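Local structure of 3-methylaspartate ammonia-lyase (1KKO) at residues T234-V239 against K303-E308; P269-G274 against R379-L384; V191-L196 against R212-W217; G274-G279 against T289-E294. The protein catalyses the magnesium-dependent, reversible anti elimination of ammonia from L-threo-3-methylaspartate to give mesaconate, and belongs to the enolase superfamily. All coordinates share one frame; numbering follows the deposited sequence.

Contact 1: residues T234-V239 against K303-E308; sequences TLHIDV and KIVADE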
# COMPACT_ATOMS: atom_id res chain seq x y z
N THR A 234 14.90 -8.56 -15.38
CA THR A 234 14.30 -9.75 -15.97
C THR A 234 12.85 -9.48 -16.31
O THR A 234 12.15 -8.79 -15.56
CB THR A 234 14.41 -10.90 -14.97
OG1 THR A 234 15.77 -11.32 -14.91
CG2 THR A 234 13.63 -12.14 -15.41
N LEU A 235 12.40 -10.02 -17.44
CA LEU A 235 11.01 -9.90 -17.86
C LEU A 235 10.25 -11.15 -17.44
O LEU A 235 10.72 -12.27 -17.63
CB LEU A 235 10.92 -9.71 -19.37
CG LEU A 235 11.81 -8.59 -19.93
CD1 LEU A 235 11.54 -8.45 -21.42
CD2 LEU A 235 11.58 -7.28 -19.19
N HIS A 236 9.08 -10.95 -16.86
CA HIS A 236 8.26 -12.06 -16.37
C HIS A 236 6.83 -11.65 -16.67
O HIS A 236 6.33 -10.63 -16.17
CB HIS A 236 8.54 -12.23 -14.87
CG HIS A 236 7.74 -13.29 -14.17
ND1 HIS A 236 8.24 -13.95 -13.08
CD2 HIS A 236 6.48 -13.74 -14.35
CE1 HIS A 236 7.32 -14.77 -12.61
NE2 HIS A 236 6.24 -14.66 -13.36
N ILE A 237 6.19 -12.41 -17.55
CA ILE A 237 4.85 -12.12 -18.02
C ILE A 237 3.96 -13.33 -17.79
O ILE A 237 4.35 -14.45 -18.08
CB ILE A 237 4.91 -11.75 -19.52
CG1 ILE A 237 5.67 -10.43 -19.71
CG2 ILE A 237 3.50 -11.67 -20.11
CD1 ILE A 237 6.05 -10.11 -21.15
N ASP A 238 2.78 -13.08 -17.22
CA ASP A 238 1.81 -14.12 -16.90
C ASP A 238 0.72 -14.11 -17.95
O ASP A 238 0.04 -13.09 -18.16
CB ASP A 238 1.20 -13.86 -15.52
CG ASP A 238 0.38 -15.03 -14.98
OD1 ASP A 238 0.00 -15.98 -15.72
OD2 ASP A 238 0.07 -15.04 -13.76
N VAL A 239 0.54 -15.25 -18.60
CA VAL A 239 -0.40 -15.36 -19.71
C VAL A 239 -1.66 -16.17 -19.43
O VAL A 239 -2.44 -16.42 -20.34
CB VAL A 239 0.30 -15.86 -20.98
CG1 VAL A 239 1.48 -14.97 -21.31
CG2 VAL A 239 0.75 -17.30 -20.82
N LYS A 303 12.28 -19.20 -20.01
CA LYS A 303 11.87 -20.10 -18.94
C LYS A 303 10.36 -20.04 -18.70
O LYS A 303 9.74 -19.03 -18.99
CB LYS A 303 12.63 -19.75 -17.66
CG LYS A 303 14.12 -20.08 -17.75
CD LYS A 303 14.85 -19.64 -16.50
CE LYS A 303 16.32 -19.98 -16.53
NZ LYS A 303 17.00 -19.35 -15.37
N ILE A 304 9.79 -21.12 -18.18
CA ILE A 304 8.37 -21.13 -17.84
C ILE A 304 8.17 -21.34 -16.34
O ILE A 304 8.99 -21.97 -15.65
CB ILE A 304 7.52 -22.12 -18.69
CG1 ILE A 304 7.98 -23.57 -18.49
CG2 ILE A 304 7.54 -21.70 -20.16
CD1 ILE A 304 6.99 -24.60 -19.04
N VAL A 305 7.07 -20.77 -15.86
CA VAL A 305 6.72 -20.75 -14.46
C VAL A 305 5.37 -21.43 -14.24
O VAL A 305 4.37 -21.06 -14.86
CB VAL A 305 6.61 -19.30 -13.94
CG1 VAL A 305 6.44 -19.28 -12.43
CG2 VAL A 305 7.82 -18.49 -14.36
N ALA A 306 5.32 -22.40 -13.34
CA ALA A 306 4.07 -23.03 -12.95
C ALA A 306 3.33 -22.14 -11.98
O ALA A 306 3.92 -21.43 -11.17
CB ALA A 306 4.32 -24.36 -12.32
N ASP A 307 2.01 -22.19 -12.03
CA ASP A 307 1.19 -21.41 -11.12
C ASP A 307 -0.13 -22.16 -10.88
O ASP A 307 -0.32 -22.76 -9.83
CB ASP A 307 0.96 -20.03 -11.71
CG ASP A 307 0.05 -19.17 -10.88
OD1 ASP A 307 -0.10 -19.40 -9.66
OD2 ASP A 307 -0.55 -18.20 -11.38
N GLU A 308 -1.01 -22.15 -11.87
CA GLU A 308 -2.29 -22.85 -11.76
C GLU A 308 -2.07 -24.33 -11.40
O GLU A 308 -1.24 -25.01 -11.99
CB GLU A 308 -3.07 -22.78 -13.08
CG GLU A 308 -3.33 -21.39 -13.66
CD GLU A 308 -2.24 -20.90 -14.61
OE1 GLU A 308 -1.08 -21.35 -14.52
OE2 GLU A 308 -2.56 -20.03 -15.46
O HOH W 1 -0.34 -18.14 -14.28
O HOH W 2 -0.29 -15.61 -11.08
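D307 OD2, at the magnesium site of the TIM barrel, is held by two waters, and both also lie against the carboxylate of D238. Water 1 donates to D307 OD2 at 2.9 Å and to D238 OD1 at 2.6 Å. Water 2 sits 2.6 Å from D307 OD2 and 2.8 Å from D238 OD2. More acceptors lie within its reach than it has protons, so not every donation can hold at once. D238 and D307 are magnesium ligands at the C-terminal ends of strands 234-238 and 303-306. Strand 270-273 runs between these two and brings the third ligand, E273. Ligand placement on three successive strands is the enolase-superfamily pattern. The carboxylate planes stand 67° apart, and OD2 of D238 lies 4.0 Å from OD2 of D307. Such closeness is consistent with two acids that share one cation.

Two residues earlier on the same strand as D238, H236 brings the end of its ring near V305. CG lies anti to the backbone N (chi1 178°), which extends the ring that way. Its nitrogens are taken by R382 and E273. The cross-barrel touch is apolar and loose: H236 CE1 meets V305 CG2 at 4.1 Å.

Contact 2: residues P269-G274 against R379-L384; sequences PLYIEG and RPMRML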
# COMPACT_ATOMS: atom_id res chain seq x y z
N PRO A 269 16.51 -11.38 -19.73
CA PRO A 269 15.98 -12.73 -19.50
C PRO A 269 14.46 -12.71 -19.52
O PRO A 269 13.86 -11.75 -19.04
CB PRO A 269 16.49 -13.09 -18.11
CG PRO A 269 17.64 -12.18 -17.85
CD PRO A 269 17.37 -10.93 -18.62
N LEU A 270 13.85 -13.75 -20.07
CA LEU A 270 12.41 -13.81 -20.20
C LEU A 270 11.83 -15.04 -19.53
O LEU A 270 12.32 -16.16 -19.71
CB LEU A 270 12.01 -13.77 -21.68
CG LEU A 270 10.51 -13.86 -21.99
CD1 LEU A 270 9.77 -12.63 -21.47
CD2 LEU A 270 10.30 -14.01 -23.49
N TYR A 271 10.78 -14.80 -18.74
CA TYR A 271 10.01 -15.85 -18.09
C TYR A 271 8.55 -15.70 -18.50
O TYR A 271 8.01 -14.59 -18.50
CB TYR A 271 10.08 -15.68 -16.58
CG TYR A 271 11.36 -16.14 -15.93
CD1 TYR A 271 12.54 -15.43 -16.09
CD2 TYR A 271 11.39 -17.26 -15.13
CE1 TYR A 271 13.72 -15.85 -15.48
CE2 TYR A 271 12.56 -17.67 -14.49
CZ TYR A 271 13.72 -16.96 -14.67
OH TYR A 271 14.88 -17.37 -14.04
N ILE A 272 7.92 -16.83 -18.83
CA ILE A 272 6.49 -16.85 -19.14
C ILE A 272 5.79 -17.73 -18.12
O ILE A 272 6.08 -18.91 -18.00
CB ILE A 272 6.24 -17.40 -20.56
CG1 ILE A 272 6.89 -16.50 -21.62
CG2 ILE A 272 4.73 -17.55 -20.81
CD1 ILE A 272 6.35 -15.09 -21.71
N GLU A 273 4.89 -17.12 -17.35
CA GLU A 273 4.15 -17.82 -16.32
C GLU A 273 2.79 -18.28 -16.84
O GLU A 273 2.13 -17.57 -17.59
CB GLU A 273 3.98 -16.93 -15.08
CG GLU A 273 3.25 -17.61 -13.93
CD GLU A 273 3.35 -16.87 -12.61
OE1 GLU A 273 3.77 -15.70 -12.59
OE2 GLU A 273 2.97 -17.46 -11.59
N GLY A 274 2.41 -19.48 -16.44
CA GLY A 274 1.12 -20.03 -16.81
C GLY A 274 0.87 -20.15 -18.30
O GLY A 274 -0.16 -19.72 -18.80
N ARG A 379 15.49 -17.90 1.10
CA ARG A 379 16.23 -17.61 -0.11
C ARG A 379 15.59 -18.05 -1.42
O ARG A 379 16.19 -18.76 -2.21
CB ARG A 379 17.65 -18.19 -0.03
CG ARG A 379 18.39 -17.83 1.24
CD ARG A 379 18.33 -16.38 1.57
NE ARG A 379 18.80 -15.57 0.46
CZ ARG A 379 18.82 -14.26 0.48
NH1 ARG A 379 18.39 -13.62 1.57
NH2 ARG A 379 19.29 -13.58 -0.56
N PRO A 380 14.37 -17.61 -1.68
CA PRO A 380 13.78 -17.88 -2.98
C PRO A 380 14.52 -17.05 -4.03
O PRO A 380 15.22 -16.09 -3.70
CB PRO A 380 12.34 -17.39 -2.82
CG PRO A 380 12.47 -16.27 -1.81
CD PRO A 380 13.47 -16.81 -0.82
N MSE A 381 14.35 -17.41 -5.29
CA MSE A 381 14.94 -16.68 -6.40
C MSE A 381 14.23 -15.36 -6.73
O MSE A 381 14.83 -14.48 -7.34
CB MSE A 381 14.88 -17.58 -7.63
CG MSE A 381 16.22 -18.07 -8.04
SE MSE A 381 17.00 -16.72 -9.16
CE MSE A 381 16.35 -17.27 -10.85
N ARG A 382 12.97 -15.25 -6.34
CA ARG A 382 12.15 -14.12 -6.71
C ARG A 382 11.05 -13.96 -5.69
O ARG A 382 10.58 -14.93 -5.13
CB ARG A 382 11.52 -14.43 -8.07
CG ARG A 382 10.77 -13.29 -8.74
CD ARG A 382 10.55 -13.51 -10.23
NE ARG A 382 11.83 -13.71 -10.88
CZ ARG A 382 12.02 -14.25 -12.08
NH1 ARG A 382 11.00 -14.61 -12.84
NH2 ARG A 382 13.26 -14.43 -12.51
N MSE A 383 10.65 -12.71 -5.45
CA MSE A 383 9.56 -12.43 -4.53
C MSE A 383 8.64 -11.37 -5.11
O MSE A 383 9.09 -10.37 -5.64
CB MSE A 383 10.09 -11.95 -3.18
CG MSE A 383 8.98 -11.52 -2.23
SE MSE A 383 9.55 -11.34 -0.38
CE MSE A 383 11.05 -10.26 -0.64
N LEU A 384 7.35 -11.62 -5.03
CA LEU A 384 6.36 -10.69 -5.53
C LEU A 384 6.24 -9.41 -4.69
O LEU A 384 6.15 -9.47 -3.46
CB LEU A 384 4.99 -11.37 -5.57
CG LEU A 384 3.79 -10.52 -6.03
CD1 LEU A 384 3.91 -10.15 -7.51
CD2 LEU A 384 2.50 -11.28 -5.76
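R382 packs tightly on Y271, with its guanidinium stood on edge over one face of the ring. The two planes are 79° apart. R382 CZ is 4.0 Å from the ring centroid and only 5° off the ring normal, a cation-pi contact. NH1 stands over the ring centre, 3.4 Å above the plane. NH2 is shifted toward the hydroxyl end, with R382 NH2 3.3 Å from Y271 CE1. A bend at chi3 (-57°) turns the guanidinium at the end of an otherwise extended chain. Strands 270-273 and 382-384 are the fourth and eighth of the TIM barrel. They face each other across its interior, and the pair fills the core near the N-terminal ends of both strands. The buried polar ends have further partners. R382 NH1 bonds to H236 ND1, and Y271 OH bonds to E354 and K303.

The other side of the contact is slight. M381, a selenomethionine, is exposed to solvent. Its chain bends at chi2 and chi3 and crosses Y271 at about a right angle. It reaches the tyrosine with its methyl end alone, M381 CE lying 3.5 Å from Y271 OH.

Contact 3: residues V191-L196 against R212-W217; sequences VLPHAL and REYVRW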
# COMPACT_ATOMS: atom_id res chain seq x y z
N VAL A 191 12.47 -7.30 -11.54
CA VAL A 191 11.74 -8.19 -12.42
C VAL A 191 10.39 -7.54 -12.70
O VAL A 191 9.76 -7.01 -11.78
CB VAL A 191 11.54 -9.57 -11.77
CG1 VAL A 191 10.95 -10.55 -12.78
CG2 VAL A 191 12.85 -10.11 -11.18
N LEU A 192 9.91 -7.62 -13.93
CA LEU A 192 8.68 -6.92 -14.29
C LEU A 192 8.15 -7.48 -15.58
O LEU A 192 8.91 -8.12 -16.32
CB LEU A 192 8.96 -5.42 -14.45
CG LEU A 192 9.76 -4.96 -15.68
CD1 LEU A 192 9.60 -3.46 -15.86
CD2 LEU A 192 11.23 -5.36 -15.62
N PRO A 193 6.91 -7.19 -15.94
CA PRO A 193 5.91 -6.43 -15.19
C PRO A 193 4.61 -7.20 -14.98
O PRO A 193 3.60 -6.57 -14.62
CB PRO A 193 5.61 -5.32 -16.18
CG PRO A 193 5.52 -6.12 -17.49
CD PRO A 193 6.49 -7.29 -17.35
N HIS A 194 4.63 -8.51 -15.21
CA HIS A 194 3.47 -9.39 -15.14
C HIS A 194 2.52 -9.21 -16.35
O HIS A 194 2.30 -10.16 -17.12
CB HIS A 194 2.76 -9.28 -13.79
CG HIS A 194 1.62 -10.22 -13.63
ND1 HIS A 194 1.65 -11.35 -12.85
CD2 HIS A 194 0.38 -10.18 -14.18
CE1 HIS A 194 0.48 -11.97 -12.93
NE2 HIS A 194 -0.31 -11.26 -13.71
N ALA A 195 1.97 -8.00 -16.49
CA ALA A 195 1.20 -7.57 -17.67
C ALA A 195 -0.19 -8.15 -17.84
O ALA A 195 -0.88 -7.79 -18.79
CB ALA A 195 2.01 -7.76 -18.93
N LEU A 196 -0.60 -9.05 -16.95
CA LEU A 196 -1.97 -9.58 -16.92
C LEU A 196 -2.47 -9.90 -18.33
O LEU A 196 -3.48 -9.36 -18.78
CB LEU A 196 -2.90 -8.60 -16.21
CG LEU A 196 -4.28 -9.12 -15.81
CD1 LEU A 196 -4.21 -10.29 -14.89
CD2 LEU A 196 -5.05 -7.98 -15.17
N ARG A 212 3.71 -10.52 -28.65
CA ARG A 212 5.01 -10.31 -29.27
C ARG A 212 5.35 -8.83 -29.32
O ARG A 212 6.45 -8.41 -28.95
CB ARG A 212 5.01 -10.87 -30.69
CG ARG A 212 6.32 -10.64 -31.40
CD ARG A 212 6.34 -11.14 -32.83
NE ARG A 212 5.91 -12.52 -32.87
CZ ARG A 212 6.63 -13.55 -32.45
NH1 ARG A 212 7.86 -13.36 -31.97
NH2 ARG A 212 6.12 -14.77 -32.51
N GLU A 213 4.38 -8.04 -29.76
CA GLU A 213 4.55 -6.60 -29.88
C GLU A 213 4.72 -5.96 -28.51
O GLU A 213 5.48 -5.00 -28.35
CB GLU A 213 3.38 -6.01 -30.67
CG GLU A 213 3.34 -6.60 -32.08
CD GLU A 213 2.51 -5.80 -33.06
OE1 GLU A 213 2.65 -4.56 -33.09
OE2 GLU A 213 1.72 -6.42 -33.82
N TYR A 214 4.04 -6.51 -27.51
CA TYR A 214 4.18 -6.00 -26.15
C TYR A 214 5.59 -6.25 -25.58
O TYR A 214 6.17 -5.37 -24.95
CB TYR A 214 3.13 -6.60 -25.22
CG TYR A 214 3.31 -6.08 -23.81
CD1 TYR A 214 2.94 -4.78 -23.48
CD2 TYR A 214 3.90 -6.86 -22.83
CE1 TYR A 214 3.13 -4.29 -22.22
CE2 TYR A 214 4.09 -6.38 -21.56
CZ TYR A 214 3.71 -5.09 -21.26
OH TYR A 214 3.91 -4.61 -19.98
N VAL A 215 6.14 -7.44 -25.80
CA VAL A 215 7.47 -7.73 -25.29
C VAL A 215 8.48 -6.77 -25.90
O VAL A 215 9.38 -6.28 -25.22
CB VAL A 215 7.90 -9.19 -25.54
CG1 VAL A 215 9.31 -9.42 -25.06
CG2 VAL A 215 6.96 -10.15 -24.83
N ARG A 216 8.32 -6.49 -27.19
CA ARG A 216 9.22 -5.57 -27.88
C ARG A 216 9.07 -4.16 -27.31
O ARG A 216 10.06 -3.47 -27.09
CB ARG A 216 8.92 -5.57 -29.38
CG ARG A 216 9.86 -4.69 -30.19
CD ARG A 216 11.30 -5.08 -30.07
NE ARG A 216 12.19 -3.95 -30.27
CZ ARG A 216 13.39 -4.03 -30.83
NH1 ARG A 216 13.86 -5.20 -31.24
NH2 ARG A 216 14.12 -2.93 -30.96
N TRP A 217 7.82 -3.75 -27.10
CA TRP A 217 7.55 -2.44 -26.52
C TRP A 217 8.20 -2.35 -25.15
O TRP A 217 8.81 -1.35 -24.79
CB TRP A 217 6.06 -2.19 -26.39
CG TRP A 217 5.81 -0.88 -25.73
CD1 TRP A 217 5.75 0.34 -26.33
CD2 TRP A 217 5.69 -0.64 -24.32
NE1 TRP A 217 5.56 1.32 -25.39
CE2 TRP A 217 5.52 0.75 -24.15
CE3 TRP A 217 5.68 -1.46 -23.19
CZ2 TRP A 217 5.36 1.33 -22.89
CZ3 TRP A 217 5.52 -0.88 -21.95
CH2 TRP A 217 5.36 0.50 -21.81
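P193 and A195 lie where strand 191-194 breaks from extended geometry, and they face Y214 in helix 209-225. The CA atoms of A195 and Y214 are 9.1 Å apart, the closest CA pair of the two segments. Strand 191-194 is the second of the TIM barrel, and helix 209-225 lies in the layer outside it. The contact thus joins the barrel wall to its outer helical layer. The peptide bond before P193 is cis. H194, A195 and L196 then all have positive phi. H194, at phi 74° and psi -62°, is the centre of a classic gamma turn, closed by a weak bond from A195 N to P193 O at 2.9 Å. S173 OG also bonds to P193 O. The turn sends neighbouring side chains to different sides. H194, assigned as the transition-state stabiliser, points away from the helix and touches D238, while P193 and A195 point toward the helix.

Y214 carries the helix side of the contact. Its CG is anti to the backbone N (chi1 179°), which projects the ring from the helix toward the strand end. A195 CB approaches the ring obliquely, 3.6 Å from Y214 CE2 and 3.9 Å from Y214 CZ. V181 of helix 179-186 packs against both P193 and Y214. The hydroxyl is buried but has a partner, because it bonds to R177 O. P193 comes in at the ring edge, near the ring plane, with its CG 3.3 Å from Y214 OH.

Contact 4: residues G274-G279 against T289-E294; sequences GPVDAG and TAITKE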
# COMPACT_ATOMS: atom_id res chain seq x y z
N GLY A 274 2.41 -19.48 -16.44
CA GLY A 274 1.12 -20.03 -16.81
C GLY A 274 0.87 -20.15 -18.30
O GLY A 274 -0.16 -19.72 -18.80
N PRO A 275 1.78 -20.75 -19.06
CA PRO A 275 1.57 -20.81 -20.51
C PRO A 275 0.30 -21.56 -20.92
O PRO A 275 -0.33 -21.18 -21.92
CB PRO A 275 2.82 -21.54 -21.01
CG PRO A 275 3.31 -22.28 -19.85
CD PRO A 275 3.07 -21.37 -18.67
N VAL A 276 -0.07 -22.59 -20.16
CA VAL A 276 -1.25 -23.39 -20.45
C VAL A 276 -1.97 -23.66 -19.15
O VAL A 276 -1.39 -23.54 -18.07
CB VAL A 276 -0.84 -24.75 -21.06
CG1 VAL A 276 -0.05 -24.54 -22.32
CG2 VAL A 276 -0.03 -25.55 -20.05
N ASP A 277 -3.26 -23.97 -19.24
CA ASP A 277 -4.04 -24.40 -18.09
C ASP A 277 -4.78 -25.68 -18.48
O ASP A 277 -5.82 -25.63 -19.14
CB ASP A 277 -5.03 -23.33 -17.65
CG ASP A 277 -5.84 -23.75 -16.45
OD1 ASP A 277 -5.73 -24.91 -16.00
OD2 ASP A 277 -6.65 -22.98 -15.88
N ALA A 278 -4.24 -26.82 -18.07
CA ALA A 278 -4.80 -28.12 -18.40
C ALA A 278 -6.01 -28.50 -17.56
O ALA A 278 -6.61 -29.54 -17.80
CB ALA A 278 -3.72 -29.19 -18.27
N GLY A 279 -6.36 -27.68 -16.57
CA GLY A 279 -7.60 -27.88 -15.82
C GLY A 279 -7.55 -28.81 -14.63
O GLY A 279 -8.55 -28.99 -13.93
N THR A 289 5.78 -30.13 -18.40
CA THR A 289 6.95 -30.96 -18.64
C THR A 289 7.24 -31.04 -20.13
O THR A 289 8.37 -30.89 -20.58
CB THR A 289 6.74 -32.37 -18.07
OG1 THR A 289 6.57 -32.29 -16.64
CG2 THR A 289 7.97 -33.26 -18.28
N ALA A 290 6.20 -31.26 -20.91
CA ALA A 290 6.33 -31.33 -22.36
C ALA A 290 6.79 -30.01 -22.98
O ALA A 290 7.61 -29.99 -23.89
CB ALA A 290 5.03 -31.79 -22.99
N ILE A 291 6.28 -28.87 -22.49
CA ILE A 291 6.74 -27.59 -23.01
C ILE A 291 8.22 -27.39 -22.67
O ILE A 291 8.99 -26.93 -23.52
CB ILE A 291 5.89 -26.41 -22.46
CG1 ILE A 291 4.44 -26.54 -22.95
CG2 ILE A 291 6.49 -25.07 -22.89
CD1 ILE A 291 3.47 -25.61 -22.23
N THR A 292 8.59 -27.71 -21.44
CA THR A 292 9.98 -27.57 -20.99
C THR A 292 10.89 -28.42 -21.88
O THR A 292 11.93 -27.94 -22.34
CB THR A 292 10.07 -27.99 -19.52
OG1 THR A 292 9.30 -27.08 -18.72
CG2 THR A 292 11.49 -27.84 -18.98
N LYS A 293 10.47 -29.66 -22.14
CA LYS A 293 11.24 -30.56 -23.00
C LYS A 293 11.49 -29.93 -24.37
O LYS A 293 12.62 -29.96 -24.88
CB LYS A 293 10.49 -31.88 -23.18
CG LYS A 293 11.28 -32.96 -23.92
CD LYS A 293 10.42 -34.16 -24.27
CE LYS A 293 11.22 -35.25 -24.96
NZ LYS A 293 10.36 -36.30 -25.55
N GLU A 294 10.45 -29.38 -24.98
CA GLU A 294 10.62 -28.77 -26.30
C GLU A 294 11.48 -27.49 -26.26
O GLU A 294 12.25 -27.24 -27.18
CB GLU A 294 9.27 -28.52 -26.97
CG GLU A 294 9.35 -27.91 -28.36
CD GLU A 294 9.94 -28.83 -29.42
OE1 GLU A 294 10.22 -30.01 -29.14
OE2 GLU A 294 10.13 -28.35 -30.56
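The loop that leaves barrel strand 270-273 turns back over the helix that follows it, 281-298. I291 of this helix meets P275 and V276 of the loop. Its CD1 atom does all the touching. The ends of V276 and I291 meet head-on, with V276 CG1 3.7 Å and V276 CG2 4.1 Å from I291 CD1. P275 passes at a slant, with its CG 4.1 Å from I291 CD1. In I291, CG1 is anti to the carbonyl carbon (chi1 -64°) and the chain is extended at chi2 (167°). Together these torsions carry CD1 to the loop. L288 packs on both loop residues, while P251 and I304 also cover I291.

Beyond this apolar patch the loop is held by polar bonds. D277 OD1 accepts from G279 N at 2.9 Å and forms an Asx turn. The N-H meets OD1 on the anti side, 35° out of the carboxylate plane. W309 NE1 donates to the same oxygen. The side-chain amide of Q284 bridges the loop, bonding to V276 O and A278 N. A loop at the C-terminal end of a barrel strand thus packs on the helix that follows it, as in TIM barrels.

In the fold
All four contacts lie in the TIM-barrel domain and all are buried. Contacts 1 and 2 fill the barrel interior and interlock, since strand 270-273 runs between the two strands of contact 1. Both are rich in buried polar groups. Contact 1 reaches the magnesium end, whereas contact 2 lies toward the N-terminal ends of the strands. Its M381 is the one exposed touching residue. Contacts 3 and 4 lie nearer the outside and are mainly apolar. Contact 3 joins a strand end, and contact 4 a loop, to an outer helix. They involve different helices and do not touch. Contact 3 meets contact 1 through strand pairing, H194 N to H236 O at 2.9 Å. Contact 4 shares G274 with contact 2.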